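Local coordinates for protein ketosynthase (Streptomyces sp. MSC090213JE08, PDB 6KXD) that probably catalyses the decarboxylative condensation of acyl chains with malonyl units on acyl carrier protein, as the ketosynthase of the ishigamide polyketide system, at residues 7-11 with 184-190; 89-95 with 237-241; 105-111 with 161-167; 177-182 with 257-261; 252-256 with 403-407. All coordinates share one frame. Residues are numbered along the deposited sequence.

Contact 1: residues 7-11 with 184-190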
# COMPACT_ATOMS: atom_id res chain seq x y z
N ARG A 7 -3.06 27.19 -0.82
CA ARG A 7 -3.14 25.74 -1.18
C ARG A 7 -4.59 25.27 -1.10
O ARG A 7 -5.36 25.75 -0.27
CB ARG A 7 -2.23 24.89 -0.28
CG ARG A 7 -2.82 24.55 1.07
CD ARG A 7 -1.92 23.62 1.86
NE ARG A 7 -2.42 23.45 3.21
CZ ARG A 7 -1.69 23.05 4.24
NH1 ARG A 7 -0.47 22.59 4.03
NH2 ARG A 7 -2.18 23.14 5.46
N ARG A 8 -4.96 24.33 -1.98
CA ARG A 8 -6.36 23.95 -2.14
C ARG A 8 -6.82 23.23 -0.88
O ARG A 8 -6.07 22.42 -0.30
CB ARG A 8 -6.58 23.03 -3.35
CG ARG A 8 -5.94 23.51 -4.63
CD ARG A 8 -6.73 23.06 -5.84
NE ARG A 8 -7.09 21.65 -5.76
CZ ARG A 8 -8.04 21.05 -6.47
NH1 ARG A 8 -9.11 21.74 -6.87
NH2 ARG A 8 -7.92 19.78 -6.79
N ARG A 9 -8.06 23.53 -0.48
CA ARG A 9 -8.66 22.98 0.72
C ARG A 9 -9.46 21.74 0.32
O ARG A 9 -10.00 21.68 -0.76
CB ARG A 9 -9.56 24.02 1.40
CG ARG A 9 -8.82 25.03 2.27
CD ARG A 9 -9.72 26.15 2.76
NE ARG A 9 -11.06 25.71 3.14
CZ ARG A 9 -11.59 25.82 4.36
NH1 ARG A 9 -10.83 26.05 5.41
NH2 ARG A 9 -12.90 25.69 4.53
N VAL A 10 -9.45 20.74 1.20
CA VAL A 10 -10.01 19.42 0.91
C VAL A 10 -10.94 19.02 2.06
O VAL A 10 -10.54 19.08 3.23
CB VAL A 10 -8.88 18.39 0.77
CG1 VAL A 10 -9.42 16.98 0.51
CG2 VAL A 10 -7.88 18.83 -0.29
N VAL A 11 -12.12 18.50 1.71
CA VAL A 11 -13.18 18.25 2.64
C VAL A 11 -13.72 16.83 2.47
O VAL A 11 -13.62 16.24 1.41
CB VAL A 11 -14.29 19.32 2.48
CG1 VAL A 11 -13.82 20.67 3.02
CG2 VAL A 11 -14.76 19.45 1.03
N ILE A 184 -5.49 15.67 -4.26
CA ILE A 184 -6.41 16.81 -4.50
C ILE A 184 -5.64 18.13 -4.38
O ILE A 184 -5.82 19.02 -5.22
CB ILE A 184 -7.64 16.74 -3.57
CG1 ILE A 184 -8.50 15.54 -3.94
CG2 ILE A 184 -8.45 18.04 -3.65
CD1 ILE A 184 -9.52 15.17 -2.90
N ARG A 185 -4.76 18.25 -3.39
CA ARG A 185 -4.03 19.51 -3.20
C ARG A 185 -3.21 19.85 -4.44
O ARG A 185 -3.07 21.02 -4.77
CB ARG A 185 -3.08 19.47 -2.00
CG ARG A 185 -3.75 19.78 -0.68
CD ARG A 185 -2.69 19.65 0.41
NE ARG A 185 -3.16 20.07 1.71
CZ ARG A 185 -2.47 19.87 2.82
NH1 ARG A 185 -1.17 19.62 2.77
NH2 ARG A 185 -3.10 19.94 3.98
N SER A 186 -2.71 18.81 -5.14
CA SER A 186 -1.89 18.94 -6.35
C SER A 186 -2.67 19.55 -7.51
O SER A 186 -2.06 19.89 -8.53
CB SER A 186 -1.34 17.63 -6.78
OG SER A 186 -2.34 16.86 -7.43
N GLY A 187 -3.99 19.51 -7.42
CA GLY A 187 -4.86 20.01 -8.40
C GLY A 187 -5.19 19.00 -9.47
O GLY A 187 -6.05 19.23 -10.29
N GLU A 188 -4.53 17.84 -9.46
CA GLU A 188 -4.66 16.88 -10.55
C GLU A 188 -5.99 16.12 -10.52
O GLU A 188 -6.42 15.61 -11.55
CB GLU A 188 -3.47 15.92 -10.51
CG GLU A 188 -2.19 16.57 -11.00
CD GLU A 188 -0.93 15.82 -10.63
OE1 GLU A 188 -1.01 14.61 -10.36
OE2 GLU A 188 0.15 16.46 -10.63
N VAL A 189 -6.62 16.03 -9.34
CA VAL A 189 -7.90 15.43 -9.20
C VAL A 189 -8.67 16.26 -8.19
O VAL A 189 -8.05 16.92 -7.38
CB VAL A 189 -7.82 13.96 -8.74
CG1 VAL A 189 -7.08 13.10 -9.76
CG2 VAL A 189 -7.20 13.84 -7.35
N ASP A 190 -10.00 16.18 -8.26
CA ASP A 190 -10.87 16.93 -7.40
C ASP A 190 -11.56 15.97 -6.44
O ASP A 190 -12.32 16.39 -5.56
CB ASP A 190 -11.87 17.74 -8.22
CG ASP A 190 -11.29 19.06 -8.69
OD1 ASP A 190 -10.14 19.05 -9.18
OD2 ASP A 190 -11.98 20.10 -8.55
O HOH W 1 -2.91 22.98 -2.71
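The guanidinium of Arg7 lies flat on that of Arg185, with centres 3.6 Å apart and planes at 11°, and Arg7 NH1 sits 3.3 Å from Arg185 NH1. Asp287 helps to offset the like charges: its carboxylate makes a salt bridge with Arg185, and its carbonyl accepts a hydrogen bond from Arg7. Arg8 instead reaches across the end of a helix. Arg8 NE and NH2 both donate to Ile184 O, at 3.0 and 2.7 Å, adding a two-pronged side-chain bond to a carbonyl that also accepts from Gly187 N (2.9 Å). Arg8 NH2 also forms a long, weak salt bridge with Asp190 OD1 at 3.3 Å, and its NH1 pairs with Glu244. This helix, 172-185, is the buried helix of the N-terminal half of the thiolase fold, and here the residues leading into the first strand, 10-19, pass its C-terminal end. The positive phi of Gly187 (88°) suits a residue without a side chain. An ST turn overlaps it, with Glu188 N donating to Ser186 OG at 3.1 Å. A water links Arg8 N (2.6 Å) to Arg185 O (2.8 Å). Deeper in, apolar Val10 CG2 meets Ile184 CG2 at 3.5 Å.

Contact 2: residues 89-95 with 237-241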
# COMPACT_ATOMS: atom_id res chain seq x y z
N ALA A 89 -20.10 5.31 0.80
CA ALA A 89 -19.48 6.57 0.94
C ALA A 89 -19.94 7.49 -0.19
O ALA A 89 -20.16 8.67 0.06
CB ALA A 89 -17.98 6.42 0.91
N VAL A 90 -20.02 6.97 -1.42
CA VAL A 90 -20.41 7.83 -2.52
C VAL A 90 -21.91 8.14 -2.39
O VAL A 90 -22.30 9.30 -2.57
CB VAL A 90 -20.01 7.29 -3.90
CG1 VAL A 90 -18.50 7.23 -4.04
CG2 VAL A 90 -20.65 5.97 -4.25
N ASP A 91 -22.70 7.16 -1.94
CA ASP A 91 -24.11 7.41 -1.54
C ASP A 91 -24.14 8.58 -0.55
O ASP A 91 -24.81 9.60 -0.78
CB ASP A 91 -24.76 6.12 -1.00
CG ASP A 91 -25.03 5.09 -2.08
OD1 ASP A 91 -24.93 5.45 -3.25
OD2 ASP A 91 -25.33 3.93 -1.73
N ASP A 92 -23.36 8.46 0.52
CA ASP A 92 -23.31 9.42 1.60
C ASP A 92 -22.83 10.77 1.08
O ASP A 92 -23.13 11.80 1.67
CB ASP A 92 -22.38 8.96 2.74
CG ASP A 92 -22.45 9.84 3.97
OD1 ASP A 92 -23.52 9.86 4.63
OD2 ASP A 92 -21.45 10.51 4.27
N ALA A 93 -22.07 10.79 -0.02
CA ALA A 93 -21.57 12.05 -0.52
C ALA A 93 -22.58 12.69 -1.49
O ALA A 93 -22.37 13.82 -1.88
CB ALA A 93 -20.24 11.86 -1.19
N GLY A 94 -23.62 11.96 -1.89
CA GLY A 94 -24.61 12.44 -2.88
C GLY A 94 -24.08 12.29 -4.30
O GLY A 94 -24.50 12.99 -5.21
N LEU A 95 -23.14 11.36 -4.47
CA LEU A 95 -22.45 11.16 -5.73
C LEU A 95 -23.01 9.87 -6.32
O LEU A 95 -23.10 8.87 -5.63
CB LEU A 95 -20.94 11.00 -5.51
CG LEU A 95 -20.13 12.28 -5.35
CD1 LEU A 95 -18.69 11.99 -4.95
CD2 LEU A 95 -20.15 13.08 -6.64
N ILE A 237 -14.38 3.95 4.05
CA ILE A 237 -14.08 4.73 2.87
C ILE A 237 -14.57 6.14 3.09
O ILE A 237 -15.74 6.36 3.48
CB ILE A 237 -14.66 4.09 1.60
CG1 ILE A 237 -14.12 2.68 1.38
CG2 ILE A 237 -14.37 4.97 0.40
CD1 ILE A 237 -12.64 2.63 0.99
N LEU A 238 -13.67 7.08 2.80
CA LEU A 238 -13.94 8.47 2.91
C LEU A 238 -13.94 9.08 1.52
O LEU A 238 -13.05 8.80 0.71
CB LEU A 238 -12.88 9.14 3.78
CG LEU A 238 -12.84 8.68 5.24
CD1 LEU A 238 -12.00 7.43 5.38
CD2 LEU A 238 -12.29 9.78 6.14
N VAL A 239 -14.96 9.89 1.22
CA VAL A 239 -14.92 10.73 0.03
C VAL A 239 -14.24 12.05 0.40
O VAL A 239 -14.77 12.82 1.25
CB VAL A 239 -16.32 10.96 -0.58
CG1 VAL A 239 -16.21 11.77 -1.87
CG2 VAL A 239 -17.04 9.65 -0.82
N LEU A 240 -13.09 12.31 -0.24
CA LEU A 240 -12.39 13.54 -0.17
C LEU A 240 -12.68 14.31 -1.46
O LEU A 240 -12.69 13.71 -2.53
CB LEU A 240 -10.88 13.33 -0.07
CG LEU A 240 -10.34 13.01 1.32
CD1 LEU A 240 -10.81 11.65 1.78
CD2 LEU A 240 -8.82 13.07 1.30
N GLU A 241 -12.82 15.62 -1.34
CA GLU A 241 -13.15 16.48 -2.48
C GLU A 241 -12.52 17.84 -2.28
O GLU A 241 -12.40 18.29 -1.15
CB GLU A 241 -14.66 16.69 -2.57
CG GLU A 241 -15.39 15.61 -3.32
CD GLU A 241 -16.86 15.95 -3.58
OE1 GLU A 241 -17.72 15.42 -2.84
OE2 GLU A 241 -17.13 16.74 -4.52
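Helix 89-93 runs over strand 237-241 with axes 8.0 Å apart at closest approach and their N-to-C directions 45° apart. No hydrogen bond joins them. The helix ends in a Schellman motif: Leu95 N bonds to Val90 O and Gly94 N to Asp91 O, both at 2.9 Å, while Gly94 takes the positive phi (80°) that glycine adopts easily. This turn brings Leu95 back over the strand. Val239 is central, its CG2 lying 3.8 Å from Ala89 CB and 3.9 Å from Ala93 CB, and its CG1 4.0 Å from Leu95 CD1. The small alanines let the helix come close to the branched valine. OE1 of the buried Glu241 lies 4.1 Å from Leu95 CD1, and the Glu241 carboxylate makes salt bridges with Arg249 and Arg103. Along the strand Val239 faces this helix, whereas Leu238 and Leu240 face helix 172-185. A strand lined with apolar side chains on both surfaces is what the layered α/β/α/β/α thiolase fold requires, and helix 77-93 belongs to its outer layer.

Contact 3: residues 105-111 with 161-167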
# COMPACT_ATOMS: atom_id res chain seq x y z
N ALA A 105 -10.04 10.52 -10.69
CA ALA A 105 -10.15 10.33 -9.26
C ALA A 105 -9.02 9.44 -8.81
O ALA A 105 -8.43 8.68 -9.61
CB ALA A 105 -11.49 9.71 -8.93
N VAL A 106 -8.75 9.54 -7.51
CA VAL A 106 -7.88 8.63 -6.90
C VAL A 106 -8.75 7.74 -6.01
O VAL A 106 -9.60 8.23 -5.29
CB VAL A 106 -6.76 9.36 -6.13
CG1 VAL A 106 -6.06 8.45 -5.13
CG2 VAL A 106 -5.74 9.96 -7.09
N ILE A 107 -8.48 6.42 -6.05
CA ILE A 107 -9.08 5.46 -5.15
C ILE A 107 -7.92 4.76 -4.45
O ILE A 107 -7.15 4.11 -5.10
CB ILE A 107 -9.95 4.45 -5.90
CG1 ILE A 107 -11.11 5.13 -6.62
CG2 ILE A 107 -10.41 3.35 -4.95
CD1 ILE A 107 -11.93 4.17 -7.44
N THR A 108 -7.82 4.95 -3.16
CA THR A 108 -6.68 4.44 -2.43
C THR A 108 -7.22 3.81 -1.16
O THR A 108 -7.89 4.48 -0.36
CB THR A 108 -5.61 5.54 -2.29
OG1 THR A 108 -4.54 5.04 -1.49
CG2 THR A 108 -6.18 6.80 -1.70
N VAL A 109 -7.04 2.49 -1.11
CA VAL A 109 -7.50 1.62 -0.09
C VAL A 109 -6.28 1.05 0.61
O VAL A 109 -5.44 0.44 -0.00
CB VAL A 109 -8.37 0.48 -0.63
CG1 VAL A 109 -8.82 -0.40 0.52
CG2 VAL A 109 -9.58 1.01 -1.38
N GLY A 110 -6.26 1.21 1.92
CA GLY A 110 -5.23 0.63 2.74
C GLY A 110 -5.59 -0.78 3.12
O GLY A 110 -6.75 -1.11 3.25
N THR A 111 -4.59 -1.63 3.35
CA THR A 111 -4.82 -2.95 3.86
C THR A 111 -3.60 -3.48 4.59
O THR A 111 -2.47 -3.12 4.25
CB THR A 111 -5.23 -3.94 2.76
OG1 THR A 111 -5.88 -5.00 3.46
CG2 THR A 111 -4.08 -4.52 1.98
N VAL A 161 -9.26 6.42 -13.01
CA VAL A 161 -8.91 6.30 -11.64
C VAL A 161 -7.46 5.83 -11.56
O VAL A 161 -7.07 4.93 -12.30
CB VAL A 161 -9.88 5.28 -11.01
CG1 VAL A 161 -9.32 4.58 -9.80
CG2 VAL A 161 -11.19 5.99 -10.72
N GLU A 162 -6.73 6.42 -10.61
CA GLU A 162 -5.54 5.83 -10.05
C GLU A 162 -5.97 5.00 -8.83
O GLU A 162 -6.31 5.55 -7.80
CB GLU A 162 -4.59 6.94 -9.65
CG GLU A 162 -3.23 6.47 -9.18
CD GLU A 162 -2.42 7.65 -8.66
OE1 GLU A 162 -2.87 8.80 -8.85
OE2 GLU A 162 -1.37 7.42 -8.06
N ALA A 163 -5.93 3.70 -8.99
CA ALA A 163 -6.34 2.73 -7.94
C ALA A 163 -5.10 2.16 -7.28
O ALA A 163 -4.44 1.33 -7.84
CB ALA A 163 -7.17 1.63 -8.55
N THR A 164 -4.79 2.68 -6.10
CA THR A 164 -3.61 2.37 -5.40
C THR A 164 -4.00 1.74 -4.07
O THR A 164 -4.63 2.38 -3.21
CB THR A 164 -2.78 3.62 -5.12
OG1 THR A 164 -2.50 4.24 -6.37
CG2 THR A 164 -1.47 3.29 -4.46
N THR A 165 -3.58 0.51 -3.86
CA THR A 165 -3.73 -0.04 -2.53
C THR A 165 -2.46 0.22 -1.74
O THR A 165 -1.39 -0.14 -2.18
CB THR A 165 -3.93 -1.55 -2.58
OG1 THR A 165 -5.13 -1.70 -3.34
CG2 THR A 165 -4.13 -2.17 -1.21
N VAL A 166 -2.62 0.87 -0.59
CA VAL A 166 -1.51 1.17 0.27
C VAL A 166 -1.41 0.05 1.32
O VAL A 166 -2.33 -0.22 2.10
CB VAL A 166 -1.65 2.57 0.87
CG1 VAL A 166 -0.51 2.84 1.83
CG2 VAL A 166 -1.69 3.62 -0.25
N THR A 167 -0.26 -0.59 1.38
CA THR A 167 -0.09 -1.77 2.23
C THR A 167 0.85 -1.40 3.38
O THR A 167 1.88 -1.98 3.51
CB THR A 167 0.43 -2.96 1.44
OG1 THR A 167 1.71 -2.66 0.87
CG2 THR A 167 -0.54 -3.36 0.33
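Ile107, Val161 and Thr111 lose the most surface in this pairing of parallel strands, whose axes lie 4.4 Å apart at an angle of 19°. Ile107 CD1 packs on Val161 CG1 at 3.5 Å; both are beta-branched residues, well suited to strands, and they share a sheet face with Val109 and Ala163 that is covered by helix 147-156. The backbone of Ile107 bonds on both sides of Ala163: Ile107 N donates to Glu162 O and Ile107 O accepts from Thr164 N, each at 2.9 Å. The same alternation carries on through Val109 N to Thr164 O (3.2 Å) and Val166 N to Val109 O (2.9 Å). It reaches Thr111, whose N donates to Val166 O at 2.9 Å. Thr111 CG2 touches Thr165 CG2 at 4.0 Å, while Thr111 OG1 is engaged with Ala197 O and Gly114 N, so the threonine gives one arm to packing and the other to polar bonds. On the face bearing Val106 and Thr108, Glu162 is buried yet satisfied by Tyr179 and by a salt bridge to Arg190 of the neighbouring subunit. Backbone bonds from Thr165 and Thr167 also reach that subunit. The chain between the strands includes several helices, among them 147-156, which packs on the sheet, giving a beta-alpha-beta crossover, and strand 161-166 meets the partner chain as the edge strand does in dimers of the thiolase fold.

Contact 4: residues 177-182 with 257-261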
# COMPACT_ATOMS: atom_id res chain seq x y z
N VAL A 177 -5.85 8.39 3.10
CA VAL A 177 -6.52 9.66 3.21
C VAL A 177 -5.52 10.77 2.88
O VAL A 177 -5.83 11.70 2.13
CB VAL A 177 -7.14 9.85 4.62
CG1 VAL A 177 -7.63 11.27 4.81
CG2 VAL A 177 -8.27 8.88 4.90
N GLY A 178 -4.31 10.66 3.43
CA GLY A 178 -3.26 11.61 3.18
C GLY A 178 -2.90 11.69 1.71
O GLY A 178 -2.73 12.77 1.15
N TYR A 179 -2.87 10.53 1.04
CA TYR A 179 -2.60 10.50 -0.37
C TYR A 179 -3.71 11.18 -1.15
O TYR A 179 -3.47 11.93 -2.12
CB TYR A 179 -2.38 9.08 -0.89
CG TYR A 179 -1.91 9.08 -2.32
CD1 TYR A 179 -0.83 9.87 -2.70
CD2 TYR A 179 -2.57 8.37 -3.30
CE1 TYR A 179 -0.38 9.89 -4.01
CE2 TYR A 179 -2.11 8.36 -4.61
CZ TYR A 179 -1.01 9.13 -4.97
OH TYR A 179 -0.54 9.15 -6.24
N GLY A 180 -4.95 10.92 -0.75
CA GLY A 180 -6.08 11.64 -1.34
C GLY A 180 -5.89 13.13 -1.18
O GLY A 180 -6.12 13.88 -2.08
N LEU A 181 -5.49 13.55 0.01
CA LEU A 181 -5.32 14.94 0.30
C LEU A 181 -4.25 15.51 -0.62
O LEU A 181 -4.46 16.53 -1.28
CB LEU A 181 -4.93 15.10 1.77
CG LEU A 181 -4.42 16.48 2.15
CD1 LEU A 181 -5.55 17.49 2.06
CD2 LEU A 181 -3.79 16.42 3.52
N ASP A 182 -3.10 14.84 -0.69
CA ASP A 182 -2.01 15.32 -1.53
C ASP A 182 -2.45 15.33 -2.99
O ASP A 182 -2.10 16.27 -3.74
CB ASP A 182 -0.78 14.45 -1.36
CG ASP A 182 -0.08 14.69 -0.05
OD1 ASP A 182 -0.29 15.81 0.54
OD2 ASP A 182 0.70 13.79 0.35
N VAL A 257 -10.23 18.07 5.78
CA VAL A 257 -8.91 17.46 5.95
C VAL A 257 -7.87 18.58 5.98
O VAL A 257 -7.66 19.27 4.97
CB VAL A 257 -8.58 16.45 4.83
CG1 VAL A 257 -7.29 15.73 5.18
CG2 VAL A 257 -9.69 15.44 4.59
N LEU A 258 -7.18 18.74 7.12
CA LEU A 258 -6.27 19.84 7.31
C LEU A 258 -4.85 19.44 6.91
O LEU A 258 -4.11 20.24 6.32
CB LEU A 258 -6.28 20.27 8.77
CG LEU A 258 -7.65 20.67 9.31
CD1 LEU A 258 -7.51 21.24 10.71
CD2 LEU A 258 -8.32 21.65 8.39
N GLY A 259 -4.46 18.22 7.27
CA GLY A 259 -3.11 17.77 6.98
C GLY A 259 -2.85 16.37 7.50
O GLY A 259 -3.65 15.79 8.22
N TYR A 260 -1.67 15.87 7.16
CA TYR A 260 -1.18 14.67 7.75
C TYR A 260 0.35 14.71 7.79
O TYR A 260 1.01 15.59 7.18
CB TYR A 260 -1.75 13.44 7.02
CG TYR A 260 -1.08 13.04 5.73
CD1 TYR A 260 -1.22 13.84 4.60
CD2 TYR A 260 -0.41 11.83 5.60
CE1 TYR A 260 -0.67 13.47 3.39
CE2 TYR A 260 0.12 11.44 4.37
CZ TYR A 260 -0.00 12.26 3.27
OH TYR A 260 0.47 11.99 2.05
N GLY A 261 0.89 13.75 8.53
CA GLY A 261 2.30 13.56 8.61
C GLY A 261 2.64 12.09 8.49
O GLY A 261 1.94 11.23 9.04
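In the thiolase fold two sheets enclose a central layer of helices, and this contact sets the buried helix of the N-terminal half, 172-185, against the first strand of the C-terminal half, 255-264. In ketosynthases the nucleophilic cysteine stands near the start of the equivalent helix; this contact lies farther along it. The helix crosses the strand steeply, with axes 8.4 Å apart and N-to-C directions at 118°. Leu181 is the main apolar contact: its CD2 lies 3.9 Å from Val257 CG1, 3.8 Å from Gly259 CA and 3.8 Å from Tyr260 CD1. Leucine reaches well into the space between Val257 and the tyrosine ring, its CD2 resting on the backbone of Gly259. Gly259 also forms a classic beta bulge with Leu258, both facing Ile403 on the next strand. Gly178 CA lies over the face of the Tyr260 ring in a CH-pi contact; a side chain here would collide with the ring, which explains the glycine. At the ring's far end the carboxylate of Asp182 reaches the Tyr260 hydroxyl and also forms a salt bridge with Arg196 of the neighbouring subunit, which steadies a charge otherwise costly to bury. Tyr260 OH donates to Asp182 OD2 over a very short 2.5 Å.

Contact 5: residues 252-256 with 403-407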
# COMPACT_ATOMS: atom_id res chain seq x y z
N ARG A 252 -23.04 18.18 1.18
CA ARG A 252 -22.88 18.28 2.63
C ARG A 252 -21.43 17.88 2.96
O ARG A 252 -20.98 16.82 2.57
CB ARG A 252 -23.94 17.40 3.30
CG ARG A 252 -23.85 17.34 4.82
CD ARG A 252 -22.96 16.21 5.32
NE ARG A 252 -23.52 14.88 5.12
CZ ARG A 252 -23.28 14.07 4.08
NH1 ARG A 252 -22.25 14.28 3.26
NH2 ARG A 252 -24.08 13.06 3.86
N ILE A 253 -20.73 18.74 3.71
CA ILE A 253 -19.35 18.55 4.11
C ILE A 253 -19.30 18.13 5.59
O ILE A 253 -19.67 18.91 6.45
CB ILE A 253 -18.57 19.85 3.83
CG1 ILE A 253 -18.47 20.12 2.33
CG2 ILE A 253 -17.22 19.82 4.52
CD1 ILE A 253 -17.89 21.46 1.96
N HIS A 254 -18.81 16.91 5.87
CA HIS A 254 -18.75 16.35 7.21
C HIS A 254 -17.67 17.07 8.03
O HIS A 254 -17.91 17.44 9.18
CB HIS A 254 -18.45 14.84 7.20
CG HIS A 254 -19.54 13.94 6.72
ND1 HIS A 254 -20.71 13.73 7.44
CD2 HIS A 254 -19.60 13.10 5.67
CE1 HIS A 254 -21.46 12.84 6.82
NE2 HIS A 254 -20.80 12.45 5.72
N ALA A 255 -16.48 17.22 7.43
CA ALA A 255 -15.33 17.85 8.06
C ALA A 255 -14.30 18.22 6.98
O ALA A 255 -14.49 17.98 5.80
CB ALA A 255 -14.76 16.94 9.12
N GLU A 256 -13.24 18.92 7.39
CA GLU A 256 -12.20 19.32 6.50
C GLU A 256 -10.98 18.44 6.82
O GLU A 256 -10.74 18.09 7.99
CB GLU A 256 -11.91 20.81 6.66
CG GLU A 256 -11.03 21.35 5.55
CD GLU A 256 -10.65 22.81 5.64
OE1 GLU A 256 -11.22 23.52 6.49
OE2 GLU A 256 -9.79 23.24 4.85
N ILE A 403 -4.92 14.96 10.61
CA ILE A 403 -5.58 16.06 11.30
C ILE A 403 -6.78 16.48 10.46
O ILE A 403 -6.62 16.91 9.30
CB ILE A 403 -4.65 17.26 11.56
CG1 ILE A 403 -3.29 16.90 12.16
CG2 ILE A 403 -5.38 18.29 12.41
CD1 ILE A 403 -3.31 16.25 13.51
N LEU A 404 -7.96 16.36 11.09
CA LEU A 404 -9.22 16.82 10.58
C LEU A 404 -9.70 18.02 11.41
O LEU A 404 -9.31 18.18 12.56
CB LEU A 404 -10.21 15.66 10.69
CG LEU A 404 -9.86 14.40 9.91
CD1 LEU A 404 -10.90 13.33 10.11
CD2 LEU A 404 -9.71 14.71 8.43
N GLY A 405 -10.53 18.85 10.78
CA GLY A 405 -11.08 20.07 11.34
C GLY A 405 -12.53 20.28 10.94
O GLY A 405 -13.01 19.67 9.97
N THR A 406 -13.25 21.13 11.70
CA THR A 406 -14.62 21.47 11.33
C THR A 406 -14.55 22.30 10.06
O THR A 406 -13.64 23.12 9.94
CB THR A 406 -15.37 22.22 12.45
OG1 THR A 406 -15.28 21.46 13.66
CG2 THR A 406 -16.84 22.43 12.12
N TYR A 407 -15.50 22.13 9.14
CA TYR A 407 -15.45 22.91 7.94
C TYR A 407 -15.74 24.37 8.29
O TYR A 407 -16.80 24.64 8.84
CB TYR A 407 -16.43 22.40 6.89
CG TYR A 407 -16.62 23.39 5.77
CD1 TYR A 407 -15.53 24.07 5.25
CD2 TYR A 407 -17.88 23.69 5.27
CE1 TYR A 407 -15.68 25.02 4.25
CE2 TYR A 407 -18.04 24.63 4.26
CZ TYR A 407 -16.94 25.30 3.75
OH TYR A 407 -17.07 26.22 2.76
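A classic beta bulge sits right beside the lone bridge pair of this contact: His254 and Ala255 both face Leu12 on strand 10-19, just before Glu256 pairs with Gly405. That pair is antiparallel and hydrogen-bonded. Glu256 N donates to Gly405 O at 2.7 Å and 177°, almost perfectly linear, and Gly405 N returns a bond to Glu256 O at 2.9 Å. Leu404 CA adds a CA-H···O contact to the same carbonyl, Glu256 O, at 3.3 Å. The strands 255-264 and 398-405 are neighbours in the C-terminal sheet of the thiolase fold, and strand 10-19 on the other side of 255-264 continues the sheet into the N-terminal half. Glycine at 405 puts no side chain beside the extended Glu256, whose carboxylate is paired with Arg9. Small Ala255 fits close to the backbone, its CB 3.4 Å from Gly405 O, while Leu404 fills space against Cys349 and Ile353 of helix 341-355. Past the strand the chain swings outward, and Tyr407, the last residue modelled, lays its ring over Ile253: Ile253 CD1 is 4.2 Å from the centroid of the Tyr407 ring, a CH-pi contact over its face, and Ile253 CG2 is 3.6 Å from Tyr407 CB.

Overall arrangement
Contacts 2, 3 and 4 are wholly buried, contact 5 largely so, and contact 1 lies farthest out, its centre about 22 Å from the chain's. Chemistry follows place: contact 1 relies on arginines and a water, contact 2 mainly on apolar side chains, with no hydrogen bond across it, contact 3 on backbone bonds, contact 4 on apolar packing and a tyrosine-aspartate hydrogen bond, contact 5 on a single antiparallel bridge pair and a CH-pi contact. Contacts 1 and 4 share helix 172-185, and contacts 4 and 5 share strand 255-264. Strand 10-19, used by contact 1, pairs with both 234-242 and 255-264. The partner chain reaches contacts 1, 3 and 4, not 2 and 5.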